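Side-chain contacts in prolyl endopeptidase (Myxococcus xanthus, PDB 2BKL), which probably cleaves oligopeptides after proline, and more slowly after alanine, as a serine peptidase of the prolyl oligopeptidase family: residues A[4-9]-A[36-41]; A[86-91]-A[95-100]. All blocks are in the same frame, centred on the assembly; numbering follows the deposited sequence.

Interaction 1. Residues A[4-9]-A[36-41]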
loop_
_atom_site.group_PDB
_atom_site.type_symbol
_atom_site.label_atom_id
_atom_site.label_comp_id
_atom_site.label_asym_id
_atom_site.label_seq_id
_atom_site.Cartn_x
_atom_site.Cartn_y
_atom_site.Cartn_z
ATOM N N PRO A 4 -20.842 15.678 -19.505
ATOM C CA PRO A 4 -22.114 15.771 -18.787
ATOM C C PRO A 4 -22.145 17.023 -17.918
ATOM O O PRO A 4 -21.148 17.339 -17.258
ATOM C CB PRO A 4 -22.141 14.502 -17.917
ATOM C CG PRO A 4 -21.028 13.653 -18.450
ATOM C CD PRO A 4 -20.022 14.548 -19.027
ATOM N N ALA A 5 -23.250 17.758 -17.959
ATOM C CA ALA A 5 -23.392 18.926 -17.095
ATOM C C ALA A 5 -23.361 18.514 -15.632
ATOM O O ALA A 5 -23.849 17.431 -15.264
ATOM C CB ALA A 5 -24.688 19.647 -17.395
ATOM N N THR A 6 -22.785 19.379 -14.796
ATOM C CA THR A 6 -22.866 19.229 -13.352
ATOM C C THR A 6 -23.413 20.505 -12.747
ATOM O O THR A 6 -22.758 21.567 -12.795
ATOM C CB THR A 6 -21.487 18.934 -12.716
ATOM O OG1 THR A 6 -20.819 17.868 -13.414
ATOM C CG2 THR A 6 -21.704 18.407 -11.295
ATOM N N ARG A 7 -24.604 20.407 -12.180
ATOM C CA ARG A 7 -25.165 21.509 -11.420
ATOM C C ARG A 7 -24.250 21.888 -10.259
ATOM O O ARG A 7 -23.793 21.012 -9.517
ATOM C CB ARG A 7 -26.545 21.101 -10.885
ATOM C CG ARG A 7 -27.179 22.096 -9.904
ATOM C CD ARG A 7 -28.543 21.660 -9.324
ATOM N NE ARG A 7 -28.514 20.490 -8.415
ATOM C CZ ARG A 7 -28.747 19.235 -8.791
ATOM N NH1 ARG A 7 -29.003 18.953 -10.069
ATOM N NH2 ARG A 7 -28.727 18.262 -7.896
ATOM N N ALA A 8 -23.999 23.181 -10.111
ATOM C CA ALA A 8 -23.279 23.750 -8.991
ATOM C C ALA A 8 -24.297 24.420 -8.093
ATOM O O ALA A 8 -25.138 25.185 -8.572
ATOM C CB ALA A 8 -22.267 24.771 -9.452
ATOM N N GLU A 9 -24.242 24.111 -6.802
ATOM C CA GLU A 9 -25.113 24.732 -5.803
ATOM C C GLU A 9 -24.348 25.710 -4.916
ATOM O O GLU A 9 -23.129 25.799 -4.942
ATOM C CB GLU A 9 -25.811 23.675 -4.975
ATOM C CG GLU A 9 -26.636 22.698 -5.802
ATOM C CD GLU A 9 -27.347 21.618 -4.998
ATOM O OE1 GLU A 9 -26.879 21.256 -3.901
ATOM O OE2 GLU A 9 -28.372 21.096 -5.484
ATOM N N GLN A 36 -26.004 8.494 -9.600
ATOM C CA GLN A 36 -25.698 7.310 -10.412
ATOM C C GLN A 36 -25.786 7.593 -11.901
ATOM O O GLN A 36 -24.913 7.177 -12.658
ATOM C CB GLN A 36 -26.622 6.149 -10.042
ATOM C CG GLN A 36 -26.355 5.608 -8.658
ATOM C CD GLN A 36 -25.028 4.846 -8.547
ATOM O OE1 GLN A 36 -24.593 4.169 -9.499
ATOM N NE2 GLN A 36 -24.391 4.937 -7.382
ATOM N N THR A 37 -26.809 8.327 -12.335
ATOM C CA THR A 37 -26.914 8.706 -13.743
ATOM C C THR A 37 -25.696 9.530 -14.229
ATOM O O THR A 37 -25.156 9.321 -15.337
ATOM C CB THR A 37 -28.212 9.498 -13.967
ATOM O OG1 THR A 37 -29.327 8.626 -13.715
ATOM C CG2 THR A 37 -28.376 9.921 -15.391
ATOM N N TRP A 38 -25.278 10.473 -13.392
ATOM C CA TRP A 38 -24.128 11.331 -13.688
ATOM C C TRP A 38 -22.842 10.523 -13.778
ATOM O O TRP A 38 -22.021 10.730 -14.680
ATOM C CB TRP A 38 -24.063 12.427 -12.628
ATOM C CG TRP A 38 -22.989 13.423 -12.747
ATOM C CD1 TRP A 38 -23.087 14.634 -13.350
ATOM C CD2 TRP A 38 -21.653 13.336 -12.220
ATOM N NE1 TRP A 38 -21.901 15.324 -13.242
ATOM C CE2 TRP A 38 -21.005 14.553 -12.539
ATOM C CE3 TRP A 38 -20.942 12.355 -11.495
ATOM C CZ2 TRP A 38 -19.693 14.819 -12.150
ATOM C CZ3 TRP A 38 -19.635 12.616 -11.129
ATOM C CH2 TRP A 38 -19.026 13.825 -11.457
ATOM N N MET A 39 -22.673 9.598 -12.846
ATOM C CA MET A 39 -21.525 8.696 -12.851
ATOM C C MET A 39 -21.443 7.899 -14.151
ATOM O O MET A 39 -20.397 7.817 -14.789
ATOM C CB MET A 39 -21.592 7.756 -11.660
ATOM C CG MET A 39 -21.319 8.457 -10.343
ATOM S SD MET A 39 -21.875 7.558 -8.903
ATOM C CE MET A 39 -21.029 6.071 -9.046
ATOM N N THR A 40 -22.559 7.309 -14.536
ATOM C CA THR A 40 -22.598 6.540 -15.767
ATOM C C THR A 40 -22.234 7.417 -16.959
ATOM O O THR A 40 -21.470 7.010 -17.836
ATOM C CB THR A 40 -23.998 5.950 -15.921
ATOM O OG1 THR A 40 -24.245 5.049 -14.841
ATOM C CG2 THR A 40 -24.115 5.106 -17.213
ATOM N N ALA A 41 -22.790 8.625 -17.004
ATOM C CA ALA A 41 -22.509 9.550 -18.101
ATOM C C ALA A 41 -21.057 10.031 -18.120
ATOM O O ALA A 41 -20.446 10.119 -19.187
ATOM C CB ALA A 41 -23.455 10.729 -18.043
#
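Trp38, on helix 33-51, reaches Thr6 of the N-terminal loop through the one polar bond between the two segments: indole NE1 donates to Thr6 OG1 over 2.8 Å. The N-H...O angle of 147° makes this a somewhat bent bond, yet the hydroxyl lies close to the indole plane, 11° out of it, so Thr6 meets the ring at its edge. With CG anti to the backbone N (chi1 -179°), Trp38 carries its ring out from the helix to the loop. On the loop, Thr6 turns OG1 toward the indole from beside its own backbone N.

Van der Waals contacts flank this bond. The carbonyl oxygen Ala5 O sits at the same indole edge, 3.5 Å from Trp38 CD1, and the methyl Thr6 CG2 comes within 3.7 Å of Trp38 NE1. Farther along the helix, Pro4 packs its ring against Ala41: CG is 3.6 Å from the backbone carbon Ala41 C and 3.8 Å from Ala41 CB.

Arg7 adds a salt bridge to Glu34, at the start of helix 33-51. Helix 622-632, in the hydrolase part of the chain, packs on both partners of the indole bond, Ala629 against Thr6 and Val628 against Trp38.

The chemistry implies a short, mostly apolar attachment of the N-terminal loop to helix 33-51, in which the buried indole N-H is satisfied by a threonine hydroxyl; that bond, together with the packing of Val628 and Leu643, probably limits the rotation of the ring.

Interaction 2. Residues A[86-91]-A[95-100]; sequences RTHKDK and ILYWRQ
Arg86 runs crosswise to Tyr97 on one face of the beta hairpin 81-87/95-100, the two middle strands of a four-stranded antiparallel sheet in the beta-propeller domain. The aliphatic part of Arg86, extended from CG to NE, runs over one face of the phenol. Its CD lies 4.2 Å from the Tyr97 ring centroid, a CH-pi contact offset toward the rim, whereas the guanidinium is too distant for more than a weak cation-pi attraction.

His88 approaches the phenol head-on, from its hydroxyl end. The two rings meet rim to rim with planes at 89°, and His88 NE2 and Tyr97 OH share a short hydrogen bond of 2.6 Å whose proton may sit on either atom. Ile95 lies across the imidazole edge, its CD1 4.1 Å from His88 CD2; CG1 beside the backbone N (chi1 -64°) directs that methyl toward the turn, where Lys91 CE also touches it.

Beneath these side chains, Arg86 and Ile95 form an antiparallel hydrogen-bonded pair, each backbone N donating to the other's O. At the far end the guanidinium groups of Arg86 and Arg99 are inclined by 46°. Arg99 NE hydrogen-bonds Tyr84 OH, while both arginines form salt bridges to the same oxygen, Glu106 OE1, which probably draws Arg86 NH2 and Arg99 NH2 to within 3.6 Å of each other.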
loop_
_atom_site.group_PDB
_atom_site.type_symbol
_atom_site.label_atom_id
_atom_site.label_comp_id
_atom_site.label_asym_id
_atom_site.label_seq_id
_atom_site.Cartn_x
_atom_site.Cartn_y
_atom_site.Cartn_z
ATOM N N ARG A 86 0.942 -18.991 -7.429
ATOM C CA ARG A 86 1.475 -18.853 -8.773
ATOM C C ARG A 86 0.578 -17.973 -9.609
ATOM O O ARG A 86 -0.630 -17.951 -9.424
ATOM C CB ARG A 86 1.536 -20.193 -9.501
ATOM C CG ARG A 86 2.552 -21.211 -8.974
ATOM C CD ARG A 86 2.688 -22.414 -9.894
ATOM N NE ARG A 86 3.627 -23.441 -9.456
ATOM C CZ ARG A 86 4.932 -23.423 -9.676
ATOM N NH1 ARG A 86 5.498 -22.401 -10.294
ATOM N NH2 ARG A 86 5.686 -24.425 -9.233
ATOM N N THR A 87 1.170 -17.272 -10.565
ATOM C CA THR A 87 0.400 -16.788 -11.694
ATOM C C THR A 87 0.736 -17.646 -12.906
ATOM O O THR A 87 1.834 -18.181 -13.033
ATOM C CB THR A 87 0.686 -15.323 -12.040
ATOM O OG1 THR A 87 2.081 -15.137 -12.366
ATOM C CG2 THR A 87 0.385 -14.390 -10.866
ATOM N N HIS A 88 -0.228 -17.729 -13.809
ATOM C CA HIS A 88 -0.089 -18.427 -15.096
ATOM C C HIS A 88 -0.461 -17.455 -16.222
ATOM O O HIS A 88 -1.185 -16.473 -16.013
ATOM C CB HIS A 88 -1.007 -19.666 -15.170
ATOM C CG HIS A 88 -0.749 -20.705 -14.121
ATOM N ND1 HIS A 88 0.478 -21.303 -13.950
ATOM C CD2 HIS A 88 -1.572 -21.271 -13.209
ATOM C CE1 HIS A 88 0.404 -22.182 -12.961
ATOM N NE2 HIS A 88 -0.828 -22.176 -12.488
ATOM N N LYS A 89 0.021 -17.721 -17.427
ATOM C CA LYS A 89 -0.199 -16.812 -18.550
ATOM C C LYS A 89 -1.618 -16.857 -19.069
ATOM O O LYS A 89 -1.993 -15.992 -19.863
ATOM C CB LYS A 89 0.774 -17.100 -19.691
ATOM C CG LYS A 89 2.193 -16.757 -19.361
ATOM C CD LYS A 89 3.033 -16.619 -20.606
ATOM C CE LYS A 89 4.478 -16.395 -20.257
ATOM N NZ LYS A 89 5.232 -16.007 -21.473
ATOM N N ASP A 90 -2.399 -17.861 -18.645
ATOM C CA ASP A 90 -3.765 -18.050 -19.127
ATOM C C ASP A 90 -4.822 -17.960 -18.038
ATOM O O ASP A 90 -5.926 -18.491 -18.169
ATOM C CB ASP A 90 -3.888 -19.370 -19.903
ATOM C CG ASP A 90 -3.605 -20.604 -19.056
ATOM O OD1 ASP A 90 -3.124 -20.520 -17.898
ATOM O OD2 ASP A 90 -3.820 -21.747 -19.504
ATOM N N LYS A 91 -4.488 -17.240 -16.968
ATOM C CA LYS A 91 -5.402 -17.042 -15.851
ATOM C C LYS A 91 -5.481 -15.559 -15.450
ATOM O O LYS A 91 -4.492 -14.817 -15.489
ATOM C CB LYS A 91 -4.962 -17.870 -14.634
ATOM C CG LYS A 91 -4.837 -19.374 -14.863
ATOM C CD LYS A 91 -6.176 -20.041 -15.062
ATOM C CE LYS A 91 -6.031 -21.571 -14.926
ATOM N NZ LYS A 91 -7.225 -22.300 -15.381
ATOM N N ILE A 95 -3.244 -18.189 -8.112
ATOM C CA ILE A 95 -3.777 -19.407 -7.532
ATOM C C ILE A 95 -2.862 -19.906 -6.420
ATOM O O ILE A 95 -1.646 -19.915 -6.601
ATOM C CB ILE A 95 -3.888 -20.471 -8.678
ATOM C CG1 ILE A 95 -4.887 -20.004 -9.737
ATOM C CG2 ILE A 95 -4.240 -21.868 -8.141
ATOM C CD1 ILE A 95 -4.980 -20.900 -10.942
ATOM N N LEU A 96 -3.438 -20.379 -5.319
ATOM C CA LEU A 96 -2.699 -20.951 -4.193
ATOM C C LEU A 96 -2.529 -22.458 -4.403
ATOM O O LEU A 96 -3.503 -23.160 -4.612
ATOM C CB LEU A 96 -3.450 -20.692 -2.884
ATOM C CG LEU A 96 -2.747 -21.224 -1.642
ATOM C CD1 LEU A 96 -1.401 -20.598 -1.425
ATOM C CD2 LEU A 96 -3.594 -21.010 -0.378
ATOM N N TYR A 97 -1.280 -22.914 -4.420
ATOM C CA TYR A 97 -0.872 -24.300 -4.550
ATOM C C TYR A 97 -0.246 -24.821 -3.275
ATOM O O TYR A 97 0.254 -24.055 -2.445
ATOM C CB TYR A 97 0.212 -24.395 -5.639
ATOM C CG TYR A 97 -0.322 -24.262 -7.036
ATOM C CD1 TYR A 97 -0.533 -23.031 -7.600
ATOM C CD2 TYR A 97 -0.620 -25.395 -7.788
ATOM C CE1 TYR A 97 -1.029 -22.917 -8.889
ATOM C CE2 TYR A 97 -1.128 -25.285 -9.073
ATOM C CZ TYR A 97 -1.314 -24.037 -9.605
ATOM O OH TYR A 97 -1.824 -23.925 -10.881
ATOM N N TRP A 98 -0.199 -26.136 -3.147
ATOM C CA TRP A 98 0.601 -26.788 -2.135
ATOM C C TRP A 98 1.276 -28.035 -2.689
ATOM O O TRP A 98 0.862 -28.594 -3.714
ATOM C CB TRP A 98 -0.220 -27.132 -0.875
ATOM C CG TRP A 98 -1.124 -28.313 -1.037
ATOM C CD1 TRP A 98 -2.330 -28.337 -1.662
ATOM C CD2 TRP A 98 -0.909 -29.634 -0.540
ATOM N NE1 TRP A 98 -2.865 -29.597 -1.621
ATOM C CE2 TRP A 98 -2.024 -30.411 -0.916
ATOM C CE3 TRP A 98 0.110 -30.243 0.187
ATOM C CZ2 TRP A 98 -2.140 -31.762 -0.589
ATOM C CZ3 TRP A 98 -0.010 -31.591 0.515
ATOM C CH2 TRP A 98 -1.126 -32.327 0.131
ATOM N N ARG A 99 2.329 -28.458 -2.000
ATOM C CA ARG A 99 2.966 -29.722 -2.281
ATOM C C ARG A 99 3.546 -30.320 -1.020
ATOM O O ARG A 99 3.884 -29.601 -0.045
ATOM C CB ARG A 99 4.055 -29.579 -3.338
ATOM C CG ARG A 99 5.212 -28.700 -2.946
ATOM C CD ARG A 99 6.373 -28.738 -3.943
ATOM N NE ARG A 99 6.034 -28.057 -5.176
ATOM C CZ ARG A 99 6.734 -28.128 -6.295
ATOM N NH1 ARG A 99 7.828 -28.873 -6.359
ATOM N NH2 ARG A 99 6.327 -27.456 -7.370
ATOM N N GLN A 100 3.671 -31.641 -1.043
ATOM C CA GLN A 100 4.277 -32.380 0.040
ATOM C C GLN A 100 5.755 -32.545 -0.254
ATOM O O GLN A 100 6.135 -33.247 -1.201
ATOM C CB GLN A 100 3.625 -33.745 0.152
ATOM C CG GLN A 100 4.143 -34.535 1.350
ATOM C CD GLN A 100 3.462 -34.090 2.624
ATOM O OE1 GLN A 100 2.247 -34.055 2.677
ATOM N NE2 GLN A 100 4.245 -33.722 3.635
#

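In the fold
From the N terminus, the chain first runs through the loop 4-9, passes strands 12-15 and 18-21, and returns on helix 33-51, where interaction 1 closes a loop of 26 intervening residues. Helix 56-67 then leads to the four-stranded sheet that begins at strand 71-78. There interaction 2 closes a hairpin whose connection, 88-94, includes a type I turn from His88 to Lys91. The two contacts follow in series, neither nested nor crossed, and their nearest atoms are about 27 Å apart. Interaction 1 joins the N-terminal segment to a helix packed against the hydrolase part of the chain, while interaction 2 ties neighbouring strands within a propeller sheet.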